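Local coordinates for protein glucoamylase (PDB 1LF6) that hydrolyses terminal 1,4-linked alpha-glucose residues from the non-reducing ends of glucan chains, as a family 15 glycoside hydrolase, at residues K76-V79 with F85-D88; A137-L142 with Y149-A154; Q500-I505 with P534-L539; L488-N493 with L553-V558; K370-N375 with D415-P420. All coordinates share one frame; numbering follows the deposited sequence.

Interaction 1 (K76-V79 with F85-D88); sequences KFIV and FVPD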
# COMPACT_ATOMS: atom_id res chain seq x y z
N LYS A 76 9.04 -17.78 -8.08
CA LYS A 76 9.97 -17.39 -9.13
C LYS A 76 10.53 -18.55 -9.92
O LYS A 76 10.42 -19.72 -9.53
CB LYS A 76 11.12 -16.59 -8.52
CG LYS A 76 11.99 -17.43 -7.58
CD LYS A 76 13.06 -16.59 -6.90
CE LYS A 76 13.86 -17.43 -5.91
NZ LYS A 76 14.91 -16.63 -5.23
N PHE A 77 11.15 -18.22 -11.05
CA PHE A 77 11.77 -19.22 -11.91
C PHE A 77 13.28 -19.21 -11.77
O PHE A 77 13.89 -18.16 -11.57
CB PHE A 77 11.42 -18.96 -13.38
CG PHE A 77 10.05 -19.44 -13.78
CD1 PHE A 77 9.76 -20.80 -13.77
CD2 PHE A 77 9.06 -18.54 -14.14
CE1 PHE A 77 8.50 -21.26 -14.13
CE2 PHE A 77 7.80 -18.99 -14.50
CZ PHE A 77 7.51 -20.35 -14.49
N ILE A 78 13.87 -20.40 -11.85
CA ILE A 78 15.32 -20.56 -11.78
C ILE A 78 15.71 -21.35 -13.02
O ILE A 78 15.12 -22.39 -13.31
CB ILE A 78 15.76 -21.34 -10.52
CG1 ILE A 78 15.18 -20.69 -9.27
CG2 ILE A 78 17.28 -21.37 -10.45
CD1 ILE A 78 15.60 -19.24 -9.08
N VAL A 79 16.70 -20.86 -13.75
CA VAL A 79 17.14 -21.54 -14.96
C VAL A 79 18.62 -21.90 -14.90
O VAL A 79 19.42 -21.19 -14.29
CB VAL A 79 16.89 -20.67 -16.22
CG1 VAL A 79 17.44 -19.28 -16.00
CG2 VAL A 79 17.55 -21.30 -17.44
N PHE A 85 26.32 -22.39 -14.97
CA PHE A 85 25.53 -21.27 -14.46
C PHE A 85 24.14 -21.61 -13.92
O PHE A 85 23.49 -22.56 -14.38
CB PHE A 85 25.41 -20.18 -15.54
CG PHE A 85 24.55 -20.56 -16.70
CD1 PHE A 85 23.16 -20.48 -16.62
CD2 PHE A 85 25.12 -20.99 -17.90
CE1 PHE A 85 22.36 -20.83 -17.69
CE2 PHE A 85 24.32 -21.34 -18.98
CZ PHE A 85 22.94 -21.25 -18.88
N VAL A 86 23.70 -20.82 -12.94
CA VAL A 86 22.39 -20.99 -12.31
C VAL A 86 21.83 -19.61 -11.95
O VAL A 86 22.04 -19.12 -10.84
CB VAL A 86 22.50 -21.82 -11.01
CG1 VAL A 86 21.13 -21.96 -10.36
CG2 VAL A 86 23.08 -23.18 -11.30
N PRO A 87 21.13 -18.95 -12.90
CA PRO A 87 20.56 -17.63 -12.63
C PRO A 87 19.15 -17.61 -12.04
O PRO A 87 18.28 -18.37 -12.44
CB PRO A 87 20.60 -16.96 -14.00
CG PRO A 87 20.32 -18.08 -14.91
CD PRO A 87 21.20 -19.19 -14.35
N ASP A 88 18.97 -16.72 -11.07
CA ASP A 88 17.69 -16.51 -10.39
C ASP A 88 17.11 -15.30 -11.12
O ASP A 88 17.69 -14.22 -11.08
CB ASP A 88 17.95 -16.19 -8.92
CG ASP A 88 16.67 -15.84 -8.15
OD1 ASP A 88 16.71 -15.91 -6.90
OD2 ASP A 88 15.65 -15.49 -8.77
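Ile78 and Asp88 form a single antiparallel beta bridge. Strand 70-80 belongs to a beta sheet of the N-terminal domain, and the chain turns back along it at 85-88 before helix 89-92. The two short pieces run nearly antiparallel, 169° apart. One backbone bond carries the bridge: Val79 N donates a hydrogen bond to Pro87 O, 3.2 Å away. The bond is nearly straight and lies close to the C=O axis.

The tight part is next to this bond. Val79 CG1 comes to 3.3 Å from Pro87 CG, a close approach. CG1 sits between the backbone N and the carbonyl carbon (chi1 50°), and this turns it to the proline ring. Both residues also touch Tyr118 of strand 118-126, so the pair is buried. On the other side of the strand, Ile78 CG2 lies 3.9 Å from Val86 CG1, while Ile78 CD1 lies 3.7 Å from Asp88 CG. Met210 of helix 209-216 packs on both Ile78 and Val86.

The more open side is at Lys76, which is partly exposed. A charge pair holds this end, not close apolar packing. The lysine chain is extended beyond CG and crosses the Asp88 side chain at about a right angle. Asp88 stands at the N-cap position of helix 89-92, and its OD2 is hydrogen-bonded to Thr90 OG1. Its other oxygen takes the salt bridge: Lys76 NZ lies 2.6 Å from Asp88 OD1, on the syn side and 27° out of the carboxylate plane.

Interaction 2 (A137-L142 with Y149-A154); sequences AKFEAL and YKLYLA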
# COMPACT_ATOMS: atom_id res chain seq x y z
N ALA A 137 3.30 -18.66 -18.54
CA ALA A 137 4.70 -18.35 -18.79
C ALA A 137 5.22 -19.11 -19.99
O ALA A 137 4.71 -20.19 -20.32
CB ALA A 137 5.53 -18.68 -17.55
N LYS A 138 6.22 -18.54 -20.64
CA LYS A 138 6.85 -19.16 -21.79
C LYS A 138 8.35 -18.88 -21.69
O LYS A 138 8.77 -17.77 -21.36
CB LYS A 138 6.31 -18.58 -23.10
CG LYS A 138 6.67 -17.12 -23.35
CD LYS A 138 6.28 -16.68 -24.76
CE LYS A 138 6.61 -15.21 -24.99
NZ LYS A 138 6.24 -14.73 -26.36
N PHE A 139 9.15 -19.91 -21.97
CA PHE A 139 10.59 -19.78 -21.90
C PHE A 139 11.17 -19.70 -23.30
O PHE A 139 10.75 -20.44 -24.20
CB PHE A 139 11.19 -20.97 -21.15
CG PHE A 139 12.68 -20.96 -21.07
CD1 PHE A 139 13.45 -21.56 -22.07
CD2 PHE A 139 13.33 -20.34 -20.01
CE1 PHE A 139 14.84 -21.54 -22.01
CE2 PHE A 139 14.72 -20.31 -19.94
CZ PHE A 139 15.48 -20.91 -20.94
N GLU A 140 12.13 -18.80 -23.50
CA GLU A 140 12.78 -18.64 -24.80
C GLU A 140 14.29 -18.71 -24.68
O GLU A 140 14.89 -18.02 -23.86
CB GLU A 140 12.42 -17.29 -25.42
CG GLU A 140 10.96 -17.04 -25.67
CD GLU A 140 10.74 -15.74 -26.41
OE1 GLU A 140 11.01 -15.70 -27.63
OE2 GLU A 140 10.32 -14.75 -25.77
N ALA A 141 14.91 -19.55 -25.50
CA ALA A 141 16.36 -19.67 -25.49
C ALA A 141 16.90 -18.61 -26.45
O ALA A 141 16.74 -18.73 -27.67
CB ALA A 141 16.77 -21.06 -25.96
N LEU A 142 17.52 -17.57 -25.90
CA LEU A 142 18.07 -16.50 -26.73
C LEU A 142 19.33 -16.97 -27.45
O LEU A 142 19.50 -16.72 -28.64
CB LEU A 142 18.39 -15.26 -25.88
CG LEU A 142 17.17 -14.54 -25.28
CD1 LEU A 142 17.63 -13.27 -24.57
CD2 LEU A 142 16.17 -14.20 -26.37
N TYR A 149 18.75 -25.99 -21.83
CA TYR A 149 18.38 -25.33 -20.58
C TYR A 149 17.39 -26.13 -19.74
O TYR A 149 16.67 -26.99 -20.24
CB TYR A 149 17.78 -23.96 -20.89
CG TYR A 149 18.74 -23.01 -21.57
CD1 TYR A 149 19.78 -22.41 -20.86
CD2 TYR A 149 18.62 -22.72 -22.93
CE1 TYR A 149 20.68 -21.55 -21.49
CE2 TYR A 149 19.51 -21.86 -23.57
CZ TYR A 149 20.54 -21.28 -22.84
OH TYR A 149 21.42 -20.42 -23.46
N LYS A 150 17.39 -25.84 -18.44
CA LYS A 150 16.48 -26.48 -17.50
C LYS A 150 15.75 -25.35 -16.80
O LYS A 150 16.35 -24.34 -16.43
CB LYS A 150 17.25 -27.31 -16.47
CG LYS A 150 17.80 -28.64 -16.98
CD LYS A 150 18.96 -28.46 -17.93
CE LYS A 150 19.57 -29.81 -18.31
NZ LYS A 150 20.61 -29.68 -19.37
N LEU A 151 14.44 -25.51 -16.61
CA LEU A 151 13.65 -24.48 -15.95
C LEU A 151 13.00 -25.02 -14.69
O LEU A 151 12.31 -26.04 -14.72
CB LEU A 151 12.58 -23.96 -16.91
CG LEU A 151 11.69 -22.83 -16.38
CD1 LEU A 151 12.51 -21.57 -16.18
CD2 LEU A 151 10.56 -22.58 -17.37
N TYR A 152 13.22 -24.33 -13.57
CA TYR A 152 12.64 -24.75 -12.30
C TYR A 152 11.82 -23.64 -11.67
O TYR A 152 12.14 -22.46 -11.78
CB TYR A 152 13.75 -25.20 -11.34
CG TYR A 152 14.73 -26.19 -11.93
CD1 TYR A 152 15.82 -25.76 -12.69
CD2 TYR A 152 14.55 -27.57 -11.76
CE1 TYR A 152 16.71 -26.67 -13.25
CE2 TYR A 152 15.43 -28.49 -12.33
CZ TYR A 152 16.51 -28.03 -13.07
OH TYR A 152 17.38 -28.93 -13.64
N LEU A 153 10.74 -24.05 -11.00
CA LEU A 153 9.85 -23.12 -10.33
C LEU A 153 10.01 -23.29 -8.82
O LEU A 153 9.93 -24.41 -8.31
CB LEU A 153 8.40 -23.41 -10.73
CG LEU A 153 7.31 -22.48 -10.18
CD1 LEU A 153 7.53 -21.08 -10.71
CD2 LEU A 153 5.93 -23.00 -10.59
N ALA A 154 10.24 -22.18 -8.11
CA ALA A 154 10.41 -22.22 -6.66
C ALA A 154 9.30 -21.43 -5.98
O ALA A 154 9.22 -20.21 -6.10
CB ALA A 154 11.77 -21.65 -6.28
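Phe139 reaches from strand 132-141 to Tyr149, just before strand 150-157, and to Leu151 near the strand's start. No hydrogen bond joins the two segments, and the CA atoms of Phe139 and Leu151 are 8.2 Å apart. Side chains fill the gap.

The phenylalanine can be followed outward. Its CB is 4.2 Å from Leu151 CD2. The ring CG is anti to the backbone N (chi1 178°), which sends the ring across to the other strand. One flank of the ring meets the leucine again, with Phe139 CD2 4.1 Å from Leu151 CD1. The two side chains lie alongside each other, pointing opposite ways. The far end meets the tyrosine: Phe139 CE1 is 4.0 Å from Tyr149 CB, and Phe139 CZ is 3.8 Å from the same CB.

The two aromatic rings are oblique to each other. Their planes make 56° and their centroids are 5.8 Å apart. Ala141 completes the contact, with its CB 3.7 Å from Tyr149 CE2. The tyrosine hydroxyl is hydrogen-bonded to Glu143 O, in the loop between the strands, so the polar end of the ring is tied down beside the apolar contact.

Tyr118 and Ile120 also pack on Phe139, and Phe77 packs on Leu151. Strands 132-141 and 150-157 belong to different antiparallel sheets, and such apolar packing of facing sheets is typical of a beta sandwich, here that of the N-terminal domain.

Interaction 3 (Q500-I505 with P534-L539); sequences QYYIRI and PSFLEL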
# COMPACT_ATOMS: atom_id res chain seq x y z
N GLN A 500 10.18 33.81 11.48
CA GLN A 500 8.72 33.82 11.52
C GLN A 500 8.15 32.68 10.67
O GLN A 500 8.33 32.66 9.45
CB GLN A 500 8.21 35.15 10.98
CG GLN A 500 8.62 36.35 11.82
CD GLN A 500 8.70 37.62 11.00
OE1 GLN A 500 9.76 37.98 10.48
NE2 GLN A 500 7.57 38.31 10.87
N TYR A 501 7.46 31.74 11.32
CA TYR A 501 6.88 30.59 10.62
C TYR A 501 6.15 29.63 11.55
O TYR A 501 6.38 29.62 12.76
CB TYR A 501 7.99 29.81 9.91
CG TYR A 501 9.20 29.48 10.78
CD1 TYR A 501 10.28 30.36 10.86
CD2 TYR A 501 9.26 28.29 11.51
CE1 TYR A 501 11.40 30.06 11.64
CE2 TYR A 501 10.37 27.98 12.30
CZ TYR A 501 11.44 28.87 12.35
OH TYR A 501 12.57 28.55 13.08
N TYR A 502 5.25 28.84 10.99
CA TYR A 502 4.55 27.82 11.77
C TYR A 502 5.58 26.73 11.99
O TYR A 502 6.34 26.39 11.07
CB TYR A 502 3.37 27.21 10.99
CG TYR A 502 2.16 28.10 10.85
CD1 TYR A 502 1.85 28.70 9.63
CD2 TYR A 502 1.33 28.36 11.94
CE1 TYR A 502 0.74 29.54 9.49
CE2 TYR A 502 0.22 29.20 11.82
CZ TYR A 502 -0.06 29.79 10.59
OH TYR A 502 -1.14 30.65 10.49
N ILE A 503 5.64 26.18 13.20
CA ILE A 503 6.59 25.12 13.47
C ILE A 503 5.85 23.79 13.33
O ILE A 503 4.63 23.78 13.18
CB ILE A 503 7.21 25.24 14.88
CG1 ILE A 503 6.13 25.10 15.97
CG2 ILE A 503 7.92 26.57 15.00
CD1 ILE A 503 6.68 25.28 17.41
N ARG A 504 6.58 22.68 13.35
CA ARG A 504 5.96 21.38 13.22
C ARG A 504 4.96 21.14 14.36
O ARG A 504 3.81 20.76 14.13
CB ARG A 504 7.00 20.26 13.25
CG ARG A 504 6.38 18.88 13.16
CD ARG A 504 7.39 17.76 13.26
NE ARG A 504 6.73 16.46 13.35
CZ ARG A 504 7.34 15.33 13.71
NH1 ARG A 504 6.65 14.19 13.77
NH2 ARG A 504 8.63 15.34 14.02
N ILE A 505 5.42 21.37 15.58
CA ILE A 505 4.54 21.16 16.73
C ILE A 505 5.10 21.83 17.98
O ILE A 505 6.30 21.81 18.24
CB ILE A 505 4.32 19.64 16.94
CG1 ILE A 505 3.18 19.40 17.93
CG2 ILE A 505 5.62 18.98 17.39
CD1 ILE A 505 2.60 18.00 17.85
N PRO A 534 6.01 20.46 6.24
CA PRO A 534 5.09 20.93 5.20
C PRO A 534 3.62 20.65 5.49
O PRO A 534 2.74 21.17 4.80
CB PRO A 534 5.59 20.20 3.95
CG PRO A 534 6.23 18.98 4.49
CD PRO A 534 6.96 19.47 5.70
N SER A 535 3.36 19.85 6.52
CA SER A 535 1.99 19.51 6.91
C SER A 535 1.18 20.75 7.28
O SER A 535 -0.05 20.69 7.33
CB SER A 535 2.00 18.54 8.09
OG SER A 535 2.63 17.32 7.75
N PHE A 536 1.85 21.85 7.57
CA PHE A 536 1.14 23.07 7.94
C PHE A 536 0.23 23.49 6.79
O PHE A 536 -0.75 24.20 7.00
CB PHE A 536 2.10 24.21 8.28
CG PHE A 536 2.68 24.89 7.07
CD1 PHE A 536 3.70 24.28 6.34
CD2 PHE A 536 2.20 26.12 6.66
CE1 PHE A 536 4.23 24.90 5.21
CE2 PHE A 536 2.72 26.75 5.53
CZ PHE A 536 3.74 26.14 4.80
N LEU A 537 0.55 23.04 5.58
CA LEU A 537 -0.27 23.40 4.42
C LEU A 537 -1.68 22.84 4.55
O LEU A 537 -2.56 23.16 3.75
CB LEU A 537 0.38 22.91 3.11
CG LEU A 537 1.63 23.67 2.65
CD1 LEU A 537 2.18 23.03 1.38
CD2 LEU A 537 1.29 25.15 2.42
N GLU A 538 -1.88 21.99 5.55
CA GLU A 538 -3.20 21.41 5.79
C GLU A 538 -4.15 22.53 6.18
O GLU A 538 -5.37 22.43 5.97
CB GLU A 538 -3.14 20.39 6.92
CG GLU A 538 -2.56 19.05 6.49
CD GLU A 538 -3.48 18.29 5.56
OE1 GLU A 538 -3.49 18.58 4.35
OE2 GLU A 538 -4.21 17.41 6.06
N LEU A 539 -3.58 23.60 6.74
CA LEU A 539 -4.35 24.77 7.16
C LEU A 539 -5.11 25.34 5.96
O LEU A 539 -6.29 25.66 6.07
CB LEU A 539 -3.42 25.85 7.73
CG LEU A 539 -2.83 25.63 9.13
CD1 LEU A 539 -1.65 26.58 9.33
CD2 LEU A 539 -3.90 25.86 10.20
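Tyr502 OH is hydrogen-bonded to Asp486 OD2 of helix 468-489, and this fixes the far end of a ring that packs on Phe536 and Leu539. Tyr502 lies on the short strand 501-502. Phe536 is in a 3-10 segment, and Leu539 follows in helix 538-541. No hydrogen bond crosses between the two segments.

Leu539 and Tyr502 come from opposite directions. The leucine puts a single methyl over one face of the tyrosine ring, a CH-pi contact. Leu539 CD1 lies 3.9 Å from the ring centroid, only 14° off the ring normal. It is 3.8 Å from Tyr502 CZ and the same distance from CE1, so it sits somewhat toward the rim.

The side chains of Phe536 and Tyr502 cross at about a right angle. Phe536 CD2 is 3.9 Å from Tyr502 CD1, placed obliquely to each ring. Phe536 CG lies between the backbone N and the carbonyl carbon (chi1 79°), which brings CD2 to the tyrosine. Backbone bonds hold the turn, among them Leu539 N to Phe536 O at 2.9 Å.

Tyr490 meets the Tyr502 ring edge-to-face. In the same segment, Arg504 NH1 makes salt bridges to Glu439 and to Glu435, the probable proton acceptor of the active site. The Tyr502 contact itself is apolar and buried. Its one polar side-chain atom is satisfied by a carboxylate, so the ring can lie among hydrocarbon groups without a lost bond.

Interaction 4 (L488-N493 with L553-V558); sequences LTYTEN and LNTLKV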
# COMPACT_ATOMS: atom_id res chain seq x y z
N LEU A 488 -0.60 29.49 19.21
CA LEU A 488 -0.03 28.25 19.72
C LEU A 488 1.05 27.61 18.84
O LEU A 488 1.91 26.89 19.35
CB LEU A 488 -1.14 27.22 19.96
CG LEU A 488 -2.10 27.52 21.12
CD1 LEU A 488 -3.24 26.51 21.11
CD2 LEU A 488 -1.35 27.45 22.43
N THR A 489 1.04 27.88 17.54
CA THR A 489 1.99 27.22 16.65
C THR A 489 2.88 28.09 15.78
O THR A 489 3.83 27.60 15.17
CB THR A 489 1.25 26.23 15.73
OG1 THR A 489 0.44 26.96 14.80
CG2 THR A 489 0.35 25.30 16.53
N TYR A 490 2.58 29.38 15.72
CA TYR A 490 3.37 30.30 14.90
C TYR A 490 4.46 31.01 15.70
O TYR A 490 4.18 31.87 16.53
CB TYR A 490 2.43 31.33 14.25
CG TYR A 490 3.09 32.24 13.25
CD1 TYR A 490 3.31 33.59 13.54
CD2 TYR A 490 3.46 31.77 11.99
CE1 TYR A 490 3.89 34.45 12.60
CE2 TYR A 490 4.04 32.61 11.04
CZ TYR A 490 4.25 33.95 11.36
OH TYR A 490 4.80 34.79 10.42
N THR A 491 5.72 30.64 15.46
CA THR A 491 6.81 31.28 16.18
C THR A 491 7.26 32.55 15.46
O THR A 491 7.11 32.68 14.24
CB THR A 491 8.04 30.34 16.33
OG1 THR A 491 8.98 30.93 17.23
CG2 THR A 491 8.71 30.10 14.97
N GLU A 492 7.79 33.48 16.23
CA GLU A 492 8.29 34.74 15.70
C GLU A 492 9.70 34.88 16.27
O GLU A 492 10.37 35.90 16.09
CB GLU A 492 7.40 35.88 16.17
CG GLU A 492 5.95 35.71 15.72
CD GLU A 492 4.98 36.55 16.51
OE1 GLU A 492 4.89 37.77 16.25
OE2 GLU A 492 4.31 35.98 17.40
N ASN A 493 10.15 33.82 16.93
CA ASN A 493 11.47 33.79 17.55
C ASN A 493 12.25 32.54 17.13
O ASN A 493 13.04 32.02 17.91
CB ASN A 493 11.30 33.81 19.07
CG ASN A 493 12.59 34.11 19.79
OD1 ASN A 493 12.74 33.75 20.96
ND2 ASN A 493 13.51 34.79 19.12
N LEU A 553 2.91 32.18 3.75
CA LEU A 553 4.01 32.51 2.85
C LEU A 553 5.36 32.49 3.57
O LEU A 553 6.34 31.99 3.04
CB LEU A 553 3.78 33.89 2.21
CG LEU A 553 2.73 33.98 1.08
CD1 LEU A 553 3.09 33.01 -0.04
CD2 LEU A 553 1.36 33.64 1.62
N ASN A 554 5.39 33.02 4.80
CA ASN A 554 6.61 33.04 5.58
C ASN A 554 7.10 31.63 5.87
O ASN A 554 8.30 31.34 5.81
CB ASN A 554 6.38 33.76 6.92
CG ASN A 554 6.29 35.27 6.78
OD1 ASN A 554 5.88 35.97 7.71
ND2 ASN A 554 6.69 35.79 5.62
N THR A 555 6.17 30.74 6.19
CA THR A 555 6.50 29.36 6.50
C THR A 555 7.04 28.68 5.26
O THR A 555 8.02 27.94 5.32
CB THR A 555 5.25 28.61 7.02
OG1 THR A 555 4.68 29.33 8.13
CG2 THR A 555 5.62 27.21 7.48
N LEU A 556 6.40 28.95 4.12
CA LEU A 556 6.80 28.39 2.84
C LEU A 556 8.29 28.67 2.57
O LEU A 556 9.02 27.80 2.09
CB LEU A 556 5.93 29.00 1.74
CG LEU A 556 5.05 28.11 0.86
CD1 LEU A 556 4.39 27.01 1.66
CD2 LEU A 556 4.00 28.98 0.17
N LYS A 557 8.72 29.90 2.87
CA LYS A 557 10.11 30.29 2.65
C LYS A 557 11.07 29.43 3.46
O LYS A 557 12.10 28.99 2.95
CB LYS A 557 10.33 31.76 3.03
CG LYS A 557 9.49 32.75 2.26
CD LYS A 557 9.94 34.18 2.55
CE LYS A 557 8.96 35.20 2.00
NZ LYS A 557 7.65 35.13 2.70
N VAL A 558 10.73 29.20 4.72
CA VAL A 558 11.58 28.40 5.59
C VAL A 558 11.56 26.93 5.19
O VAL A 558 12.59 26.25 5.20
CB VAL A 558 11.12 28.53 7.07
CG1 VAL A 558 11.96 27.64 7.95
CG2 VAL A 558 11.25 29.98 7.51
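A small antiparallel pair of strands, 490-491 with 501-502, follows helix 468-489 in the catalytic domain, and Tyr490 extends from it to Asn554 and Thr555 of helix 550-562. Tyr490 is the first residue to leave helical geometry. Its CG is anti to the backbone N (chi1 -173°), and the ring points its end at the helix.

Both partners lie at the ring edge, near its plane. The Asn554 amide is nearly coplanar with the ring, the planes being 18° apart. In the model Tyr490 OH is 3.1 Å from Asn554 OD1, but the amide is probably turned over, so which of its two end atoms faces the hydroxyl is doubtful. Asn554 CB is 4.0 Å from the same hydroxyl. Thr555 is looser: its OG1 is 4.4 Å from Tyr490 CE2. That oxygen has stronger partners in Lys551 O and Tyr502 N. Lys551 also makes a cation-pi contact with the tyrosine ring.

At the next residue, Thr491 OG1 accepts a hydrogen bond from Asn493 N at 3.1 Å. This ST turn starts the loop toward strand 501-502. The whole is a strand-and-loop excursion packed on a helix, one of the connections between helices of an (alpha/alpha) barrel.

Interaction 5 (K370-N375 with D415-P420); sequences KVVKDN and DSLVKP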
# COMPACT_ATOMS: atom_id res chain seq x y z
N LYS A 370 -18.77 1.98 12.14
CA LYS A 370 -18.77 0.72 12.87
C LYS A 370 -17.67 0.78 13.94
O LYS A 370 -17.85 0.29 15.06
CB LYS A 370 -18.50 -0.43 11.89
CG LYS A 370 -19.07 -1.79 12.30
CD LYS A 370 -18.51 -2.30 13.62
CE LYS A 370 -18.97 -3.72 13.92
NZ LYS A 370 -18.44 -4.70 12.93
N VAL A 371 -16.54 1.38 13.60
CA VAL A 371 -15.44 1.50 14.55
C VAL A 371 -15.86 2.37 15.74
O VAL A 371 -15.61 2.02 16.89
CB VAL A 371 -14.18 2.11 13.88
CG1 VAL A 371 -13.13 2.43 14.93
CG2 VAL A 371 -13.59 1.11 12.88
N VAL A 372 -16.51 3.49 15.46
CA VAL A 372 -16.94 4.39 16.52
C VAL A 372 -18.01 3.73 17.38
O VAL A 372 -18.05 3.94 18.60
CB VAL A 372 -17.50 5.72 15.94
CG1 VAL A 372 -18.00 6.61 17.07
CG2 VAL A 372 -16.42 6.43 15.14
N LYS A 373 -18.85 2.91 16.77
CA LYS A 373 -19.89 2.23 17.53
C LYS A 373 -19.29 1.30 18.57
O LYS A 373 -19.76 1.22 19.70
CB LYS A 373 -20.80 1.42 16.59
CG LYS A 373 -21.93 0.73 17.33
CD LYS A 373 -22.60 -0.33 16.47
CE LYS A 373 -23.65 -1.08 17.28
NZ LYS A 373 -24.18 -2.24 16.51
N ASP A 374 -18.22 0.60 18.20
CA ASP A 374 -17.58 -0.33 19.13
C ASP A 374 -16.51 0.28 20.03
O ASP A 374 -16.13 -0.34 21.03
CB ASP A 374 -16.97 -1.51 18.37
CG ASP A 374 -17.98 -2.22 17.47
OD1 ASP A 374 -19.12 -2.47 17.92
OD2 ASP A 374 -17.62 -2.53 16.31
N ASN A 375 -16.02 1.47 19.71
CA ASN A 375 -14.96 2.09 20.51
C ASN A 375 -15.32 3.45 21.10
O ASN A 375 -14.71 3.87 22.09
CB ASN A 375 -13.69 2.25 19.67
CG ASN A 375 -13.07 0.93 19.31
OD1 ASN A 375 -12.50 0.25 20.16
ND2 ASN A 375 -13.19 0.54 18.04
N ASP A 415 -25.85 10.66 15.06
CA ASP A 415 -25.89 10.02 16.37
C ASP A 415 -24.80 8.98 16.61
O ASP A 415 -24.21 8.92 17.68
CB ASP A 415 -27.24 9.33 16.61
CG ASP A 415 -28.38 10.32 16.78
OD1 ASP A 415 -28.28 11.21 17.65
OD2 ASP A 415 -29.38 10.20 16.04
N SER A 416 -24.53 8.15 15.60
CA SER A 416 -23.54 7.09 15.75
C SER A 416 -22.09 7.46 15.42
O SER A 416 -21.17 6.78 15.88
CB SER A 416 -23.95 5.88 14.90
OG SER A 416 -23.91 6.20 13.52
N LEU A 417 -21.89 8.53 14.65
CA LEU A 417 -20.54 8.91 14.25
C LEU A 417 -20.12 10.34 14.61
O LEU A 417 -19.15 10.55 15.35
CB LEU A 417 -20.39 8.71 12.74
CG LEU A 417 -19.03 8.85 12.04
CD1 LEU A 417 -18.53 10.30 12.09
CD2 LEU A 417 -18.04 7.91 12.68
N VAL A 418 -20.84 11.31 14.08
CA VAL A 418 -20.53 12.72 14.29
C VAL A 418 -20.53 13.20 15.74
O VAL A 418 -19.52 13.71 16.22
CB VAL A 418 -21.47 13.62 13.46
CG1 VAL A 418 -21.13 15.08 13.68
CG2 VAL A 418 -21.33 13.26 11.97
N LYS A 419 -21.65 13.03 16.43
CA LYS A 419 -21.74 13.49 17.81
C LYS A 419 -20.71 12.85 18.74
O LYS A 419 -20.03 13.56 19.48
CB LYS A 419 -23.16 13.27 18.35
CG LYS A 419 -23.36 13.71 19.79
CD LYS A 419 -24.82 14.06 20.06
CE LYS A 419 -25.12 14.10 21.55
NZ LYS A 419 -24.15 14.93 22.31
N PRO A 420 -20.57 11.52 18.72
CA PRO A 420 -19.57 10.95 19.63
C PRO A 420 -18.14 11.43 19.36
O PRO A 420 -17.38 11.69 20.30
CB PRO A 420 -19.73 9.44 19.43
CG PRO A 420 -20.38 9.32 18.07
CD PRO A 420 -21.35 10.47 18.05
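Val372 packs against Leu417 and Pro420 where two helices of the (alpha/alpha) barrel domain cross. Val372 lies near the C-terminal end of helix 358-375, and its partners are in the first turns of helix 414-428. The local axes make 73° and pass 8.7 Å apart, so the contact is a short crossing centred on one valine.

Apolar contacts carry it, and the two methyls divide the partners. Val372 CG2 meets Leu417 CD2 at 3.3 Å, tighter than usual van der Waals contact. Val372 CG1 is anti to the backbone N (chi1 178°) and reaches Pro420 CG at 3.7 Å. In both pairs the side chains cross at about a right angle. Ile378 and Leu421 also touch Val372.

No hydrogen bond joins the two segments. Within helix 358-375, Asn375 ND2 binds Val371 O at 3.1 Å, with the donor tilted from the carbonyl plane, and Asp374 N binds Lys370 O at 3.2 Å. The asparagine side chain thus returns to its own helix at the last turn.

The remaining contact is between a methyl and a carbonyl. Helix 414-428 has a wider pi-type turn at 415-418 and a kink at Pro420, whose N has no proton to give to the preceding turn. Ser416 O, one turn back, is 3.4 Å from Val372 CG1.

How the interactions relate
Interactions 1 and 2 lie in the N-terminal domain and meet in one sheet, where strands 70-80 and 150-157 are neighbours. Ile78 N is 2.7 Å from Tyr152 O, probably a hydrogen bond. Interactions 3 and 4 form a second pair in the family 15 domain. Their centres are 7 Å apart, and Tyr502 N is 3.0 Å from Thr555 OG1. The two pairs are on opposite sides of the chain's centre; interactions 1 and 3 have centres 51 Å apart. Interaction 5 is separate, its nearest atoms about 17 Å from interaction 3. The Phe536 side chain of interaction 3 is about 11 Å from that of Glu435, the probable proton acceptor, and Arg504 reaches Glu435 itself.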